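Local coordinates for 5' nucleotidase family protein (PDB 4Q7F) that belongs to the calcineurin-like metallophosphoesterases, pairing a two-metal domain with a 5'-nucleotidase C-terminal domain, at residues S18-Y31 against Y62-G76. Residues are numbered along the deposited sequence; the frame is centred on the assembly and turned at random.
Sequences SNIAFYVVSDVHGY and YDQSFKIDNGDFLQG. With MN (manganese (II) ion), chain C; MG (magnesium ion), chain B.
The imidazole of H29 takes D72 CB over one face, a CH-pi contact 3.7 Å from the ring centroid. At the ring edge, H29 ND1 donates to Q75 O over 2.7 Å, nearly in the ring plane, while H29 NE2 binds manganese. Together these two bonds hold the ring's rotation, and the first probably makes NE2 a better donor to the metal. With D72 CG anti to the carbonyl carbon (chi1 -84°), the single oxygen OD2 bridges the metals, 2.2 Å from manganese and 2.3 Å from magnesium, and OD1 turns to H110. D27 OD2 meets manganese too; its OD1 accepts a hydrogen bond from S26 OG at 2.6 Å, a second-shell grip. H249 completes the manganese site from the protein side, and N109, H207 and H247 the magnesium site. The loops carrying D27 and H29, and D72, follow the C-terminal ends of parallel strands 19-25 and 65-69, joined through helix 48-59 in a beta-alpha-beta crossover, the usual place for the metals in the calcineurin-like fold. Backbone bonds zip the strands, from A21 N to Q64 O through to N70 N to V25 O, and V24 packs beside I68 under I244. At the far end A21 CB makes a CH-pi contact over one face of the Y62 ring. N19 and D63 then clasp each other: D63 N reaches N19 OD1 almost straight (174°) at 2.8 Å, and N19 N returns a bond to D63 OD2 from above the carboxylate plane.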
loop_
_atom_site.group_PDB
_atom_site.type_symbol
_atom_site.label_atom_id
_atom_site.label_comp_id
_atom_site.label_asym_id
_atom_site.label_seq_id
_atom_site.Cartn_x
_atom_site.Cartn_y
_atom_site.Cartn_z
ATOM N N SER A 18 26.084 16.358 23.507
ATOM C CA SER A 18 26.206 15.815 22.126
ATOM C C SER A 18 24.859 15.257 21.669
ATOM O O SER A 18 23.987 14.959 22.492
ATOM C CB SER A 18 27.280 14.746 22.075
ATOM O OG SER A 18 27.046 13.780 23.080
ATOM N N ASN A 19 24.682 15.099 20.366
ATOM C CA ASN A 19 23.390 14.641 19.875
ATOM C C ASN A 19 23.452 13.766 18.630
ATOM O O ASN A 19 24.517 13.577 18.035
ATOM C CB ASN A 19 22.505 15.858 19.641
ATOM C CG ASN A 19 23.047 16.780 18.567
ATOM O OD1 ASN A 19 23.658 16.337 17.595
ATOM N ND2 ASN A 19 22.775 18.063 18.711
ATOM N N ILE A 20 22.288 13.247 18.242
ATOM C CA ILE A 20 22.196 12.382 17.099
ATOM C C ILE A 20 20.801 12.439 16.550
ATOM O O ILE A 20 19.805 12.323 17.293
ATOM C CB ILE A 20 22.596 10.930 17.454
ATOM C CG1 ILE A 20 22.454 10.013 16.227
ATOM C CG2 ILE A 20 21.782 10.423 18.642
ATOM C CD1 ILE A 20 22.823 8.571 16.493
ATOM N N ALA A 21 20.717 12.626 15.242
ATOM C CA ALA A 21 19.417 12.707 14.604
ATOM C C ALA A 21 19.136 11.516 13.732
ATOM O O ALA A 21 20.012 11.042 12.993
ATOM C CB ALA A 21 19.305 13.992 13.787
ATOM N N PHE A 22 17.886 11.054 13.822
ATOM C CA PHE A 22 17.377 9.963 13.033
ATOM C C PHE A 22 16.350 10.485 12.061
ATOM O O PHE A 22 15.364 11.069 12.465
ATOM C CB PHE A 22 16.717 8.913 13.928
ATOM C CG PHE A 22 17.680 8.149 14.777
ATOM C CD1 PHE A 22 18.026 8.603 16.035
ATOM C CD2 PHE A 22 18.228 6.951 14.324
ATOM C CE1 PHE A 22 18.898 7.883 16.828
ATOM C CE2 PHE A 22 19.098 6.231 15.110
ATOM C CZ PHE A 22 19.446 6.698 16.361
ATOM N N TYR A 23 16.614 10.287 10.776
ATOM C CA TYR A 23 15.716 10.692 9.702
ATOM C C TYR A 23 15.113 9.470 9.037
ATOM O O TYR A 23 15.828 8.521 8.666
ATOM C CB TYR A 23 16.494 11.448 8.625
ATOM C CG TYR A 23 17.043 12.741 9.091
ATOM C CD1 TYR A 23 16.259 13.893 9.044
ATOM C CD2 TYR A 23 18.350 12.839 9.586
ATOM C CE1 TYR A 23 16.740 15.098 9.470
ATOM C CE2 TYR A 23 18.852 14.049 10.004
ATOM C CZ TYR A 23 18.041 15.172 9.947
ATOM O OH TYR A 23 18.498 16.364 10.367
ATOM N N VAL A 24 13.813 9.509 8.812
ATOM C CA VAL A 24 13.171 8.390 8.197
ATOM C C VAL A 24 12.157 8.794 7.148
ATOM O O VAL A 24 11.432 9.767 7.316
ATOM C CB VAL A 24 12.506 7.459 9.260
ATOM C CG1 VAL A 24 11.617 8.249 10.209
ATOM C CG2 VAL A 24 11.711 6.333 8.586
ATOM N N VAL A 25 12.192 8.061 6.034
ATOM C CA VAL A 25 11.175 8.132 4.994
ATOM C C VAL A 25 10.509 6.761 5.026
ATOM O O VAL A 25 11.136 5.739 5.404
ATOM C CB VAL A 25 11.713 8.468 3.590
ATOM C CG1 VAL A 25 12.169 9.910 3.548
ATOM C CG2 VAL A 25 12.842 7.537 3.166
ATOM N N SER A 26 9.229 6.727 4.687
ATOM C CA SER A 26 8.496 5.471 4.666
ATOM C C SER A 26 7.486 5.525 3.553
ATOM O O SER A 26 6.986 6.604 3.206
ATOM C CB SER A 26 7.767 5.219 5.996
ATOM O OG SER A 26 7.192 3.917 6.049
ATOM N N ASP A 27 7.203 4.360 2.981
ATOM C CA ASP A 27 6.225 4.248 1.914
ATOM C C ASP A 27 6.462 5.256 0.784
ATOM O O ASP A 27 5.556 5.953 0.339
ATOM C CB ASP A 27 4.810 4.347 2.510
ATOM C CG ASP A 27 4.548 3.293 3.600
ATOM O OD1 ASP A 27 4.966 3.467 4.774
ATOM O OD2 ASP A 27 3.823 2.311 3.319
ATOM N N VAL A 28 7.723 5.352 0.355
ATOM C CA VAL A 28 8.097 6.218 -0.738
ATOM C C VAL A 28 7.414 5.748 -2.020
ATOM O O VAL A 28 7.006 6.571 -2.876
ATOM C CB VAL A 28 9.607 6.272 -0.889
ATOM C CG1 VAL A 28 9.974 7.146 -2.083
ATOM C CG2 VAL A 28 10.174 6.828 0.407
ATOM N N HIS A 29 7.286 4.423 -2.117
ATOM C CA HIS A 29 6.541 3.754 -3.173
ATOM C C HIS A 29 7.000 4.030 -4.587
ATOM O O HIS A 29 6.191 4.060 -5.513
ATOM C CB HIS A 29 5.038 4.040 -3.026
ATOM C CG HIS A 29 4.344 3.147 -2.045
ATOM N ND1 HIS A 29 4.198 1.798 -2.261
ATOM C CD2 HIS A 29 3.699 3.413 -0.884
ATOM C CE1 HIS A 29 3.509 1.261 -1.268
ATOM N NE2 HIS A 29 3.198 2.219 -0.416
ATOM N N GLY A 30 8.300 4.279 -4.743
ATOM C CA GLY A 30 8.867 4.510 -6.068
ATOM C C GLY A 30 8.566 5.883 -6.616
ATOM O O GLY A 30 8.691 6.097 -7.834
ATOM N N TYR A 31 8.123 6.802 -5.740
ATOM C CA TYR A 31 7.935 8.200 -6.107
ATOM C C TYR A 31 9.262 8.912 -5.803
ATOM O O TYR A 31 9.501 9.391 -4.700
ATOM C CB TYR A 31 6.781 8.832 -5.363
ATOM C CG TYR A 31 5.459 8.311 -5.868
ATOM C CD1 TYR A 31 4.913 7.151 -5.365
ATOM C CD2 TYR A 31 4.802 8.946 -6.910
ATOM C CE1 TYR A 31 3.706 6.649 -5.850
ATOM C CE2 TYR A 31 3.601 8.452 -7.410
ATOM C CZ TYR A 31 3.071 7.298 -6.874
ATOM O OH TYR A 31 1.895 6.794 -7.364
ATOM N N TYR A 62 23.493 18.650 13.275
ATOM C CA TYR A 62 23.671 17.647 14.324
ATOM C C TYR A 62 25.065 17.057 14.323
ATOM O O TYR A 62 25.761 17.124 13.320
ATOM C CB TYR A 62 22.602 16.581 14.174
ATOM C CG TYR A 62 21.226 17.182 14.291
ATOM C CD1 TYR A 62 20.754 17.616 15.512
ATOM C CD2 TYR A 62 20.418 17.357 13.177
ATOM C CE1 TYR A 62 19.496 18.187 15.637
ATOM C CE2 TYR A 62 19.155 17.933 13.289
ATOM C CZ TYR A 62 18.703 18.337 14.529
ATOM O OH TYR A 62 17.466 18.906 14.650
ATOM N N ASP A 63 25.482 16.507 15.456
ATOM C CA ASP A 63 26.826 15.921 15.580
ATOM C C ASP A 63 26.970 14.691 14.677
ATOM O O ASP A 63 28.026 14.447 14.116
ATOM C CB ASP A 63 27.113 15.544 17.030
ATOM C CG ASP A 63 27.126 16.752 17.965
ATOM O OD1 ASP A 63 27.345 17.896 17.513
ATOM O OD2 ASP A 63 26.932 16.546 19.164
ATOM N N GLN A 64 25.889 13.919 14.559
ATOM C CA GLN A 64 25.852 12.749 13.701
ATOM C C GLN A 64 24.398 12.422 13.457
ATOM O O GLN A 64 23.525 12.856 14.208
ATOM C CB GLN A 64 26.591 11.547 14.307
ATOM C CG GLN A 64 26.105 11.100 15.666
ATOM C CD GLN A 64 27.005 10.031 16.251
ATOM O OE1 GLN A 64 27.359 9.060 15.580
ATOM N NE2 GLN A 64 27.376 10.197 17.492
ATOM N N SER A 65 24.159 11.685 12.384
ATOM C CA SER A 65 22.810 11.348 11.981
ATOM C C SER A 65 22.759 10.103 11.135
ATOM O O SER A 65 23.737 9.759 10.441
ATOM C CB SER A 65 22.222 12.492 11.167
ATOM O OG SER A 65 22.894 12.620 9.924
ATOM N N PHE A 66 21.574 9.478 11.166
ATOM C CA PHE A 66 21.262 8.274 10.432
ATOM C C PHE A 66 20.029 8.498 9.545
ATOM O O PHE A 66 19.117 9.266 9.889
ATOM C CB PHE A 66 21.034 7.088 11.383
ATOM C CG PHE A 66 22.298 6.527 11.943
ATOM C CD1 PHE A 66 22.980 7.191 12.948
ATOM C CD2 PHE A 66 22.807 5.320 11.468
ATOM C CE1 PHE A 66 24.146 6.671 13.470
ATOM C CE2 PHE A 66 23.981 4.803 11.978
ATOM C CZ PHE A 66 24.657 5.481 12.982
ATOM N N LYS A 67 20.050 7.817 8.405
ATOM C CA LYS A 67 19.026 7.909 7.368
ATOM C C LYS A 67 18.440 6.510 7.121
ATOM O O LYS A 67 19.163 5.530 6.838
ATOM C CB LYS A 67 19.667 8.574 6.143
ATOM C CG LYS A 67 18.774 8.843 4.966
ATOM C CD LYS A 67 19.238 10.053 4.135
ATOM C CE LYS A 67 20.647 9.957 3.593
ATOM N NZ LYS A 67 20.884 10.959 2.514
ATOM N N ILE A 68 17.110 6.434 7.225
ATOM C CA ILE A 68 16.361 5.189 7.181
ATOM C C ILE A 68 15.198 5.178 6.205
ATOM O O ILE A 68 14.499 6.175 6.066
ATOM C CB ILE A 68 15.725 4.965 8.578
ATOM C CG1 ILE A 68 16.813 4.995 9.654
ATOM C CG2 ILE A 68 14.882 3.685 8.626
ATOM C CD1 ILE A 68 16.324 5.022 11.082
ATOM N N ASP A 69 15.061 4.078 5.476
ATOM C CA ASP A 69 13.860 3.824 4.646
ATOM C C ASP A 69 13.060 2.739 5.356
ATOM O O ASP A 69 13.570 1.650 5.619
ATOM C CB ASP A 69 14.164 3.413 3.211
ATOM C CG ASP A 69 12.873 3.171 2.414
ATOM O OD1 ASP A 69 12.276 2.100 2.632
ATOM O OD2 ASP A 69 12.456 4.050 1.602
ATOM N N ASN A 70 11.796 3.007 5.648
ATOM C CA ASN A 70 10.993 2.058 6.429
ATOM C C ASN A 70 10.002 1.209 5.642
ATOM O O ASN A 70 8.915 0.826 6.169
ATOM C CB ASN A 70 10.276 2.789 7.585
ATOM C CG ASN A 70 9.677 1.818 8.610
ATOM O OD1 ASN A 70 10.316 0.819 8.993
ATOM N ND2 ASN A 70 8.453 2.093 9.052
ATOM N N GLY A 71 10.344 0.882 4.391
ATOM C CA GLY A 71 9.503 -0.036 3.611
ATOM C C GLY A 71 8.564 0.532 2.567
ATOM O O GLY A 71 8.227 1.711 2.575
ATOM N N ASP A 72 8.126 -0.349 1.677
ATOM C CA ASP A 72 7.235 0.011 0.568
ATOM C C ASP A 72 7.954 0.968 -0.342
ATOM O O ASP A 72 7.467 2.072 -0.637
ATOM C CB ASP A 72 5.878 0.561 1.039
ATOM C CG ASP A 72 4.877 -0.549 1.369
ATOM O OD1 ASP A 72 5.265 -1.745 1.326
ATOM O OD2 ASP A 72 3.708 -0.224 1.680
ATOM N N PHE A 73 9.112 0.521 -0.805
ATOM C CA PHE A 73 9.949 1.309 -1.686
ATOM C C PHE A 73 10.097 0.727 -3.087
ATOM O O PHE A 73 10.548 1.408 -4.000
ATOM C CB PHE A 73 11.366 1.460 -1.098
ATOM C CG PHE A 73 12.156 0.173 -1.020
ATOM C CD1 PHE A 73 12.951 -0.238 -2.081
ATOM C CD2 PHE A 73 12.114 -0.615 0.112
ATOM C CE1 PHE A 73 13.666 -1.401 -2.011
ATOM C CE2 PHE A 73 12.851 -1.769 0.199
ATOM C CZ PHE A 73 13.623 -2.173 -0.870
ATOM N N LEU A 74 9.698 -0.509 -3.277
ATOM C CA LEU A 74 9.945 -1.188 -4.555
ATOM C C LEU A 74 8.765 -1.205 -5.504
ATOM O O LEU A 74 8.915 -1.510 -6.679
ATOM C CB LEU A 74 10.433 -2.602 -4.226
ATOM C CG LEU A 74 11.048 -3.483 -5.292
ATOM C CD1 LEU A 74 12.269 -2.824 -5.913
ATOM C CD2 LEU A 74 11.416 -4.804 -4.619
ATOM N N GLN A 75 7.591 -0.853 -5.001
ATOM C CA GLN A 75 6.367 -0.836 -5.802
ATOM C C GLN A 75 5.542 0.393 -5.456
ATOM O O GLN A 75 5.624 0.916 -4.343
ATOM C CB GLN A 75 5.547 -2.101 -5.496
ATOM C CG GLN A 75 4.238 -2.273 -6.285
ATOM C CD GLN A 75 3.078 -1.428 -5.764
ATOM O OE1 GLN A 75 3.062 -1.000 -4.606
ATOM N NE2 GLN A 75 2.088 -1.197 -6.624
ATOM N N GLY A 76 4.749 0.867 -6.413
ATOM C CA GLY A 76 3.833 1.930 -6.118
ATOM C C GLY A 76 3.544 2.893 -7.222
ATOM O O GLY A 76 2.405 3.179 -7.490
HETATM MN MN MN C . 2.556 1.617 1.666
HETATM MG MG MG B . 2.624 -1.256 3.406
HETATM O O HOH W 1 9.884 3.691 1.187
HETATM O O HOH W 2 10.870 4.174 -3.451
HETATM O O HOH W 3 0.397 5.035 -6.116
HETATM O O HOH W 4 1.055 0.325 2.761
HETATM O O HOH W 5 0.677 0.865 0.302
#